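Local coordinates for protein acinetobacter secreted protease CpaA (Acinetobacter nosocomialis M2, PDB 6O38) that acts as a secreted zinc metalloprotease, probably cleaving glycoprotein substrates, and pairs with its chaperone CpaB on the way to export by the type II secretion system, at residues T49-L60 and V71-F82; E410-L418 and V558-Q566. All coordinates share one frame; numbering follows the deposited sequence.

Interaction 1. Residues T49-L60 and V71-F82; sequences TIRSSAAYSSYL and VLKINSGDVYQF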
loop_
_atom_site.group_PDB
_atom_site.type_symbol
_atom_site.label_atom_id
_atom_site.label_comp_id
_atom_site.label_asym_id
_atom_site.label_seq_id
_atom_site.Cartn_x
_atom_site.Cartn_y
_atom_site.Cartn_z
ATOM N N THR A 49 -17.535 15.913 -24.601
ATOM C CA THR A 49 -18.422 14.817 -24.236
ATOM C C THR A 49 -17.816 13.506 -24.713
ATOM O O THR A 49 -17.486 13.365 -25.895
ATOM C CB THR A 49 -19.820 15.004 -24.835
ATOM O OG1 THR A 49 -20.409 16.201 -24.310
ATOM C CG2 THR A 49 -20.710 13.818 -24.497
ATOM N N ILE A 50 -17.671 12.554 -23.797
ATOM C CA ILE A 50 -17.079 11.252 -24.085
ATOM C C ILE A 50 -18.189 10.211 -24.082
ATOM O O ILE A 50 -18.892 10.043 -23.077
ATOM C CB ILE A 50 -15.983 10.889 -23.072
ATOM C CG1 ILE A 50 -14.903 11.970 -23.038
ATOM C CG2 ILE A 50 -15.373 9.538 -23.410
ATOM C CD1 ILE A 50 -13.816 11.714 -22.015
ATOM N N ARG A 51 -18.348 9.515 -25.205
ATOM C CA ARG A 51 -19.291 8.415 -25.330
ATOM C C ARG A 51 -18.535 7.136 -25.658
ATOM O O ARG A 51 -17.446 7.172 -26.239
ATOM C CB ARG A 51 -20.339 8.688 -26.416
ATOM C CG ARG A 51 -21.295 9.826 -26.103
ATOM C CD ARG A 51 -22.316 9.992 -27.218
ATOM N NE ARG A 51 -23.276 11.056 -26.938
ATOM C CZ ARG A 51 -24.260 11.406 -27.759
ATOM N NH1 ARG A 51 -25.088 12.387 -27.426
ATOM N NH2 ARG A 51 -24.415 10.778 -28.918
ATOM N N SER A 52 -19.120 6.000 -25.284
ATOM C CA SER A 52 -18.482 4.713 -25.522
ATOM C C SER A 52 -19.535 3.652 -25.791
ATOM O O SER A 52 -20.485 3.503 -25.017
ATOM C CB SER A 52 -17.614 4.300 -24.328
ATOM O OG SER A 52 -17.065 3.007 -24.525
ATOM N N SER A 53 -19.359 2.922 -26.892
ATOM C CA SER A 53 -20.151 1.735 -27.187
ATOM C C SER A 53 -19.273 0.503 -27.359
ATOM O O SER A 53 -19.757 -0.532 -27.834
ATOM C CB SER A 53 -21.004 1.953 -28.440
ATOM O OG SER A 53 -20.192 2.135 -29.587
ATOM N N ALA A 54 -18.000 0.588 -26.982
ATOM C CA ALA A 54 -17.068 -0.511 -27.170
ATOM C C ALA A 54 -17.229 -1.557 -26.075
ATOM O O ALA A 54 -17.630 -1.255 -24.946
ATOM C CB ALA A 54 -15.629 0.003 -27.182
ATOM N N ALA A 55 -16.909 -2.806 -26.423
ATOM C CA ALA A 55 -16.964 -3.881 -25.440
ATOM C C ALA A 55 -15.877 -3.731 -24.384
ATOM O O ALA A 55 -16.076 -4.136 -23.232
ATOM C CB ALA A 55 -16.846 -5.236 -26.136
ATOM N N TYR A 56 -14.734 -3.158 -24.749
ATOM C CA TYR A 56 -13.640 -2.947 -23.814
ATOM C C TYR A 56 -13.838 -1.645 -23.050
ATOM O O TYR A 56 -14.293 -0.643 -23.610
ATOM C CB TYR A 56 -12.297 -2.919 -24.545
ATOM C CG TYR A 56 -11.851 -4.262 -25.076
ATOM C CD1 TYR A 56 -12.447 -5.438 -24.637
ATOM C CD2 TYR A 56 -10.829 -4.355 -26.012
ATOM C CE1 TYR A 56 -12.040 -6.668 -25.119
ATOM C CE2 TYR A 56 -10.416 -5.580 -26.499
ATOM C CZ TYR A 56 -11.026 -6.733 -26.050
ATOM O OH TYR A 56 -10.617 -7.955 -26.532
ATOM N N SER A 57 -13.491 -1.667 -21.766
ATOM C CA SER A 57 -13.600 -0.480 -20.935
ATOM C C SER A 57 -12.448 0.479 -21.210
ATOM O O SER A 57 -11.351 0.074 -21.608
ATOM C CB SER A 57 -13.617 -0.858 -19.454
ATOM O OG SER A 57 -14.771 -1.616 -19.134
ATOM N N SER A 58 -12.709 1.764 -20.992
ATOM C CA SER A 58 -11.710 2.809 -21.131
ATOM C C SER A 58 -11.540 3.527 -19.799
ATOM O O SER A 58 -12.394 3.447 -18.912
ATOM C CB SER A 58 -12.094 3.808 -22.229
ATOM O OG SER A 58 -12.110 3.183 -23.501
ATOM N N TYR A 59 -10.420 4.232 -19.664
ATOM C CA TYR A 59 -10.057 4.885 -18.414
ATOM C C TYR A 59 -9.582 6.299 -18.702
ATOM O O TYR A 59 -8.743 6.510 -19.584
ATOM C CB TYR A 59 -8.982 4.080 -17.677
ATOM C CG TYR A 59 -9.413 2.660 -17.386
ATOM C CD1 TYR A 59 -10.129 2.355 -16.235
ATOM C CD2 TYR A 59 -9.121 1.630 -18.268
ATOM C CE1 TYR A 59 -10.531 1.060 -15.968
ATOM C CE2 TYR A 59 -9.520 0.332 -18.010
ATOM C CZ TYR A 59 -10.224 0.053 -16.858
ATOM O OH TYR A 59 -10.624 -1.238 -16.597
ATOM N N LEU A 60 -10.118 7.262 -17.957
ATOM C CA LEU A 60 -9.890 8.678 -18.204
ATOM C C LEU A 60 -9.006 9.270 -17.114
ATOM O O LEU A 60 -9.283 9.100 -15.922
ATOM C CB LEU A 60 -11.217 9.439 -18.269
ATOM C CG LEU A 60 -11.123 10.963 -18.368
ATOM C CD1 LEU A 60 -10.402 11.379 -19.640
ATOM C CD2 LEU A 60 -12.505 11.594 -18.299
ATOM N N VAL A 71 -9.018 7.960 -11.389
ATOM C CA VAL A 71 -9.321 7.471 -12.729
ATOM C C VAL A 71 -10.825 7.261 -12.846
ATOM O O VAL A 71 -11.477 6.825 -11.891
ATOM C CB VAL A 71 -8.559 6.163 -13.043
ATOM C CG1 VAL A 71 -8.904 5.655 -14.433
ATOM C CG2 VAL A 71 -7.055 6.367 -12.915
ATOM N N LEU A 72 -11.377 7.583 -14.015
ATOM C CA LEU A 72 -12.770 7.300 -14.331
ATOM C C LEU A 72 -12.851 6.063 -15.214
ATOM O O LEU A 72 -12.168 5.982 -16.239
ATOM C CB LEU A 72 -13.436 8.482 -15.039
ATOM C CG LEU A 72 -13.847 9.698 -14.210
ATOM C CD1 LEU A 72 -15.152 10.269 -14.741
ATOM C CD2 LEU A 72 -13.957 9.357 -12.732
ATOM N N LYS A 73 -13.690 5.110 -14.818
ATOM C CA LYS A 73 -13.921 3.905 -15.603
ATOM C C LYS A 73 -15.032 4.179 -16.609
ATOM O O LYS A 73 -16.167 4.478 -16.220
ATOM C CB LYS A 73 -14.284 2.730 -14.696
ATOM C CG LYS A 73 -14.217 1.367 -15.371
ATOM C CD LYS A 73 -14.538 0.255 -14.382
ATOM C CE LYS A 73 -14.178 -1.116 -14.937
ATOM N NZ LYS A 73 -14.981 -1.475 -16.137
ATOM N N ILE A 74 -14.706 4.082 -17.894
ATOM C CA ILE A 74 -15.657 4.330 -18.971
ATOM C C ILE A 74 -16.122 2.987 -19.515
ATOM O O ILE A 74 -15.308 2.185 -19.987
ATOM C CB ILE A 74 -15.036 5.191 -20.082
ATOM C CG1 ILE A 74 -14.655 6.571 -19.542
ATOM C CG2 ILE A 74 -15.996 5.323 -21.251
ATOM C CD1 ILE A 74 -14.041 7.485 -20.581
ATOM N N ASN A 75 -17.426 2.742 -19.451
ATOM C CA ASN A 75 -18.024 1.509 -19.940
ATOM C C ASN A 75 -18.936 1.801 -21.123
ATOM O O ASN A 75 -19.226 2.955 -21.453
ATOM C CB ASN A 75 -18.804 0.802 -18.825
ATOM C CG ASN A 75 -17.923 0.405 -17.658
ATOM O OD1 ASN A 75 -17.178 -0.572 -17.731
ATOM N ND2 ASN A 75 -18.007 1.162 -16.569
ATOM N N SER A 76 -19.389 0.728 -21.767
ATOM C CA SER A 76 -20.302 0.854 -22.895
ATOM C C SER A 76 -21.631 1.430 -22.421
ATOM O O SER A 76 -22.277 0.870 -21.528
ATOM C CB SER A 76 -20.509 -0.505 -23.560
ATOM O OG SER A 76 -21.402 -0.408 -24.656
ATOM N N GLY A 77 -22.038 2.550 -23.016
ATOM C CA GLY A 77 -23.259 3.230 -22.643
ATOM C C GLY A 77 -23.061 4.456 -21.778
ATOM O O GLY A 77 -24.028 5.195 -21.552
ATOM N N ASP A 78 -21.847 4.694 -21.291
ATOM C CA ASP A 78 -21.570 5.865 -20.473
ATOM C C ASP A 78 -21.463 7.117 -21.337
ATOM O O ASP A 78 -21.003 7.074 -22.482
ATOM C CB ASP A 78 -20.279 5.674 -19.675
ATOM C CG ASP A 78 -20.477 4.823 -18.435
ATOM O OD1 ASP A 78 -21.596 4.832 -17.881
ATOM O OD2 ASP A 78 -19.514 4.148 -18.012
ATOM N N VAL A 79 -21.903 8.239 -20.773
ATOM C CA VAL A 79 -21.846 9.545 -21.424
ATOM C C VAL A 79 -21.336 10.535 -20.384
ATOM O O VAL A 79 -22.081 10.941 -19.486
ATOM C CB VAL A 79 -23.206 9.984 -21.983
ATOM C CG1 VAL A 79 -23.115 11.388 -22.563
ATOM C CG2 VAL A 79 -23.692 9.000 -23.042
ATOM N N TYR A 80 -20.068 10.919 -20.496
ATOM C CA TYR A 80 -19.461 11.900 -19.609
ATOM C C TYR A 80 -19.344 13.239 -20.325
ATOM O O TYR A 80 -18.960 13.294 -21.496
ATOM C CB TYR A 80 -18.080 11.438 -19.142
ATOM C CG TYR A 80 -18.108 10.204 -18.274
ATOM C CD1 TYR A 80 -18.276 10.306 -16.900
ATOM C CD2 TYR A 80 -17.966 8.938 -18.824
ATOM C CE1 TYR A 80 -18.304 9.183 -16.098
ATOM C CE2 TYR A 80 -17.990 7.807 -18.030
ATOM C CZ TYR A 80 -18.160 7.935 -16.667
ATOM O OH TYR A 80 -18.186 6.815 -15.869
ATOM N N GLN A 81 -19.676 14.315 -19.617
ATOM C CA GLN A 81 -19.651 15.660 -20.178
ATOM C C GLN A 81 -18.843 16.569 -19.265
ATOM O O GLN A 81 -19.078 16.605 -18.053
ATOM C CB GLN A 81 -21.069 16.212 -20.355
ATOM C CG GLN A 81 -21.134 17.525 -21.118
ATOM C CD GLN A 81 -22.546 18.068 -21.217
ATOM O OE1 GLN A 81 -22.912 18.698 -22.210
ATOM N NE2 GLN A 81 -23.347 17.828 -20.185
ATOM N N PHE A 82 -17.895 17.300 -19.847
ATOM C CA PHE A 82 -17.041 18.217 -19.107
ATOM C C PHE A 82 -17.121 19.606 -19.721
ATOM O O PHE A 82 -17.220 19.750 -20.943
ATOM C CB PHE A 82 -15.582 17.740 -19.094
ATOM C CG PHE A 82 -15.375 16.432 -18.388
ATOM C CD1 PHE A 82 -15.122 16.397 -17.026
ATOM C CD2 PHE A 82 -15.426 15.238 -19.086
ATOM C CE1 PHE A 82 -14.929 15.194 -16.374
ATOM C CE2 PHE A 82 -15.234 14.032 -18.439
ATOM C CZ PHE A 82 -14.984 14.011 -17.082
#

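Interaction 2. Residues E410-L418 and V558-Q566; sequences ENSNARFYL and VSVINLNAQ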
loop_
_atom_site.group_PDB
_atom_site.type_symbol
_atom_site.label_atom_id
_atom_site.label_comp_id
_atom_site.label_asym_id
_atom_site.label_seq_id
_atom_site.Cartn_x
_atom_site.Cartn_y
_atom_site.Cartn_z
ATOM N N GLU A 410 6.575 -6.729 9.351
ATOM C CA GLU A 410 6.637 -5.561 10.224
ATOM C C GLU A 410 5.298 -4.836 10.279
ATOM O O GLU A 410 4.909 -4.320 11.333
ATOM C CB GLU A 410 7.745 -4.619 9.754
ATOM C CG GLU A 410 8.047 -3.481 10.712
ATOM C CD GLU A 410 9.316 -2.738 10.344
ATOM O OE1 GLU A 410 10.401 -3.358 10.386
ATOM O OE2 GLU A 410 9.230 -1.537 10.011
ATOM N N ASN A 411 4.579 -4.786 9.155
ATOM C CA ASN A 411 3.253 -4.178 9.146
ATOM C C ASN A 411 2.253 -4.966 9.980
ATOM O O ASN A 411 1.248 -4.399 10.420
ATOM C CB ASN A 411 2.735 -4.052 7.713
ATOM C CG ASN A 411 3.457 -2.981 6.921
ATOM O OD1 ASN A 411 4.022 -2.047 7.490
ATOM N ND2 ASN A 411 3.438 -3.110 5.599
ATOM N N SER A 412 2.505 -6.253 10.206
ATOM C CA SER A 412 1.557 -7.137 10.869
ATOM C C SER A 412 1.906 -7.408 12.325
ATOM O O SER A 412 1.231 -8.221 12.963
ATOM C CB SER A 412 1.463 -8.466 10.113
ATOM O OG SER A 412 1.009 -8.266 8.786
ATOM N N ASN A 413 2.941 -6.756 12.860
ATOM C CA ASN A 413 3.470 -7.058 14.189
ATOM C C ASN A 413 3.883 -8.521 14.307
ATOM O O ASN A 413 3.811 -9.115 15.385
ATOM C CB ASN A 413 2.472 -6.690 15.293
ATOM C CG ASN A 413 2.060 -5.232 15.246
ATOM O OD1 ASN A 413 2.900 -4.341 15.116
ATOM N ND2 ASN A 413 0.761 -4.981 15.349
ATOM N N ALA A 414 4.317 -9.110 13.194
ATOM C CA ALA A 414 4.857 -10.461 13.205
ATOM C C ALA A 414 6.289 -10.428 13.719
ATOM O O ALA A 414 7.117 -9.653 13.229
ATOM C CB ALA A 414 4.803 -11.073 11.806
ATOM N N ARG A 415 6.581 -11.269 14.708
ATOM C CA ARG A 415 7.861 -11.213 15.411
ATOM C C ARG A 415 8.922 -12.041 14.684
ATOM O O ARG A 415 9.526 -12.960 15.236
ATOM C CB ARG A 415 7.690 -11.680 16.851
ATOM C CG ARG A 415 6.719 -10.843 17.669
ATOM C CD ARG A 415 6.920 -11.070 19.156
ATOM N NE ARG A 415 5.867 -10.449 19.953
ATOM C CZ ARG A 415 4.741 -11.060 20.309
ATOM N NH1 ARG A 415 4.523 -12.316 19.944
ATOM N NH2 ARG A 415 3.836 -10.419 21.036
ATOM N N PHE A 416 9.148 -11.696 13.418
ATOM C CA PHE A 416 10.224 -12.328 12.669
ATOM C C PHE A 416 10.676 -11.411 11.542
ATOM O O PHE A 416 9.906 -10.587 11.043
ATOM C CB PHE A 416 9.806 -13.695 12.107
ATOM C CG PHE A 416 9.075 -13.623 10.794
ATOM C CD1 PHE A 416 7.720 -13.345 10.753
ATOM C CD2 PHE A 416 9.742 -13.850 9.601
ATOM C CE1 PHE A 416 7.045 -13.286 9.548
ATOM C CE2 PHE A 416 9.074 -13.789 8.392
ATOM C CZ PHE A 416 7.722 -13.507 8.366
ATOM N N TYR A 417 11.941 -11.570 11.160
ATOM C CA TYR A 417 12.501 -10.970 9.959
ATOM C C TYR A 417 13.305 -12.027 9.220
ATOM O O TYR A 417 13.886 -12.925 9.834
ATOM C CB TYR A 417 13.413 -9.773 10.266
ATOM C CG TYR A 417 12.712 -8.527 10.755
ATOM C CD1 TYR A 417 12.083 -7.666 9.866
ATOM C CD2 TYR A 417 12.711 -8.192 12.103
ATOM C CE1 TYR A 417 11.453 -6.517 10.307
ATOM C CE2 TYR A 417 12.086 -7.046 12.554
ATOM C CZ TYR A 417 11.459 -6.213 11.652
ATOM O OH TYR A 417 10.835 -5.071 12.101
ATOM N N LEU A 418 13.336 -11.915 7.896
ATOM C CA LEU A 418 14.163 -12.787 7.077
ATOM C C LEU A 418 15.504 -12.115 6.817
ATOM O O LEU A 418 15.557 -10.929 6.477
ATOM C CB LEU A 418 13.472 -13.122 5.754
ATOM C CG LEU A 418 12.241 -14.026 5.835
ATOM C CD1 LEU A 418 11.813 -14.460 4.442
ATOM C CD2 LEU A 418 12.510 -15.235 6.720
ATOM N N VAL A 558 -1.025 -14.036 12.476
ATOM C CA VAL A 558 0.076 -13.477 13.257
ATOM C C VAL A 558 0.265 -14.252 14.556
ATOM O O VAL A 558 1.395 -14.441 15.025
ATOM C CB VAL A 558 -0.166 -11.978 13.516
ATOM C CG1 VAL A 558 0.921 -11.401 14.410
ATOM C CG2 VAL A 558 -0.232 -11.219 12.198
ATOM N N SER A 559 -0.833 -14.729 15.150
ATOM C CA SER A 559 -0.722 -15.480 16.397
ATOM C C SER A 559 -0.001 -16.806 16.194
ATOM O O SER A 559 0.716 -17.262 17.092
ATOM C CB SER A 559 -2.109 -15.718 16.993
ATOM O OG SER A 559 -2.849 -16.637 16.209
ATOM N N VAL A 560 -0.169 -17.433 15.031
ATOM C CA VAL A 560 0.535 -18.681 14.754
ATOM C C VAL A 560 1.990 -18.411 14.392
ATOM O O VAL A 560 2.889 -19.160 14.793
ATOM C CB VAL A 560 -0.197 -19.464 13.647
ATOM C CG1 VAL A 560 0.629 -20.659 13.197
ATOM C CG2 VAL A 560 -1.562 -19.917 14.141
ATOM N N ILE A 561 2.247 -17.341 13.637
ATOM C CA ILE A 561 3.620 -16.974 13.296
ATOM C C ILE A 561 4.427 -16.703 14.561
ATOM O O ILE A 561 5.562 -17.172 14.707
ATOM C CB ILE A 561 3.636 -15.761 12.349
ATOM C CG1 ILE A 561 3.011 -16.122 11.000
ATOM C CG2 ILE A 561 5.053 -15.246 12.163
ATOM C CD1 ILE A 561 2.948 -14.958 10.032
ATOM N N ASN A 562 3.848 -15.947 15.497
ATOM C CA ASN A 562 4.563 -15.586 16.716
ATOM C C ASN A 562 4.824 -16.785 17.619
ATOM O O ASN A 562 5.685 -16.703 18.500
ATOM C CB ASN A 562 3.788 -14.513 17.481
ATOM C CG ASN A 562 3.749 -13.188 16.743
ATOM O OD1 ASN A 562 4.519 -12.963 15.809
ATOM N ND2 ASN A 562 2.852 -12.304 17.161
ATOM N N LEU A 563 4.104 -17.891 17.426
ATOM C CA LEU A 563 4.361 -19.106 18.187
ATOM C C LEU A 563 5.442 -19.978 17.563
ATOM O O LEU A 563 5.987 -20.850 18.251
ATOM C CB LEU A 563 3.073 -19.923 18.336
ATOM C CG LEU A 563 1.999 -19.347 19.262
ATOM C CD1 LEU A 563 0.800 -20.278 19.338
ATOM C CD2 LEU A 563 2.566 -19.090 20.649
ATOM N N ASN A 564 5.763 -19.767 16.286
ATOM C CA ASN A 564 6.735 -20.587 15.578
ATOM C C ASN A 564 7.988 -19.829 15.166
ATOM O O ASN A 564 8.960 -20.464 14.745
ATOM C CB ASN A 564 6.094 -21.209 14.328
ATOM C CG ASN A 564 5.005 -22.206 14.665
ATOM O OD1 ASN A 564 5.002 -22.800 15.744
ATOM N ND2 ASN A 564 4.069 -22.395 13.742
ATOM N N ALA A 565 7.990 -18.498 15.268
ATOM C CA ALA A 565 9.101 -17.708 14.745
ATOM C C ALA A 565 10.403 -18.023 15.472
ATOM O O ALA A 565 11.438 -18.264 14.839
ATOM C CB ALA A 565 8.775 -16.217 14.843
ATOM N N GLN A 566 10.375 -18.021 16.806
ATOM C CA GLN A 566 11.604 -18.239 17.562
ATOM C C GLN A 566 12.111 -19.667 17.398
ATOM O O GLN A 566 13.319 -19.889 17.255
ATOM C CB GLN A 566 11.382 -17.922 19.040
ATOM C CG GLN A 566 12.530 -18.361 19.937
ATOM C CD GLN A 566 12.264 -18.104 21.405
ATOM O OE1 GLN A 566 11.279 -18.588 21.963
ATOM N NE2 GLN A 566 13.145 -17.341 22.042
#

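Interaction 1. Residues T49-L60 and V71-F82
I74 meets both I50 and S52 with different branches. Its CD1 comes to 3.7 Å from I50 CG2, the side chains crossing at about a right angle, while I74 CG2 turns to S52 CB at 3.6 Å. Beside them L60 and F82 approach from opposite directions, and L60 CD2 lies 3.7 Å from F82 CE2. These apolar groups fill the interior of a StcE-type beta-sandwich domain: I50 and F82 come from the antiparallel pairing of 49-52 with 79-82, L60 and I74 from that of 58-60 with 71-74, so each segment passes from one ladder to the other through a loop. L36 of strand 35-37 adds to the filling, touching I50 and L60.

Where the loops meet, N75 OD1 accepts twice. K73 NZ, at 2.9 Å from N75 OD1, uses a lone pair in the amide plane; S57 OG, at 3.0 Å from N75 OD1, gives its proton from 34° off that plane. K73 CG, anti to the backbone N (chi1 -166°), lies alongside the Y59 ring, 3.7 Å from Y59 CE1; the bend at chi4 brings NZ back to N75 OD1. N75 opens a type II turn closed by D78, whose OD2 accepts from N75 N. At its third position G77 takes the positive phi (102°) that suits glycine, and G77 N donates to S52 O at 2.7 Å. T115 OG1 bonds both N75 ND2 and D78 OD2. Beyond this shell, Y59, with V71 CG1 at its ring edge, packs on E92 of the chaperone chain CpaB, and the R51 guanidinium pairs with E24.

Interaction 2. Residues E410-L418 and V558-Q566
The F416 ring meets I561 obliquely, CD1 lying 3.6 Å from I561 CG2, while L504 of helix 496-504 and A409 of helix 391-411 also touch the phenylalanine. The other flat pair, the R415 guanidinium and the N562 amide, is turned 45° between planes; R415 NH1 and N562 ND2, at 3.2 Å, are both donors and do not bond each other. Segment 410-418 falls in the reprolysin-like zinc protease family region: helix 391-411 ends in a Schellman motif, with N413 at positive phi, and the chain then enters strand 416-425, with the C-terminal helix 557-569 packing on it. Helix 496-504, next to F416 and I561, carries the zinc ligands H498 and H502.

F416 CG sits between its backbone N and carbonyl carbon (chi1 84°), which lays the ring against I561 and L504, and its CB rests 3.9 Å from A565 CB. R415, centre of an inverse gamma turn, has A565 CB 3.4 Å from its carbonyl O. V558 CG2 packs on S412 CB at 3.8 Å; S412 OG bonds Y535 N. One polar bond joins the two segments: R415 N donates to N562 OD1 at 2.9 Å, nearly straight but tilted from the amide plane.

Both interactions join parts of one chain, yet they lie on opposite sides of its centre, with nearest atoms about 23 Å apart, and share no element. Interaction 1 is local, with ten residues between its segments, and partly buried: paired backbones tie strand to strand, apolar side chains fill the inside, and Y59 and V71 of the hairpin pack on the chaperone. Interaction 2, which touches CpaB through N411 alone, bridges well over a hundred residues and is more deeply buried but smaller; a loop and strand end meet a helix, so side-chain packing dominates and a single asparagine supplies the polar link. The first shapes an N-terminal sandwich domain; the second lies in what is probably the catalytic domain, the side chain of I561 about 13 Å from the zinc ion.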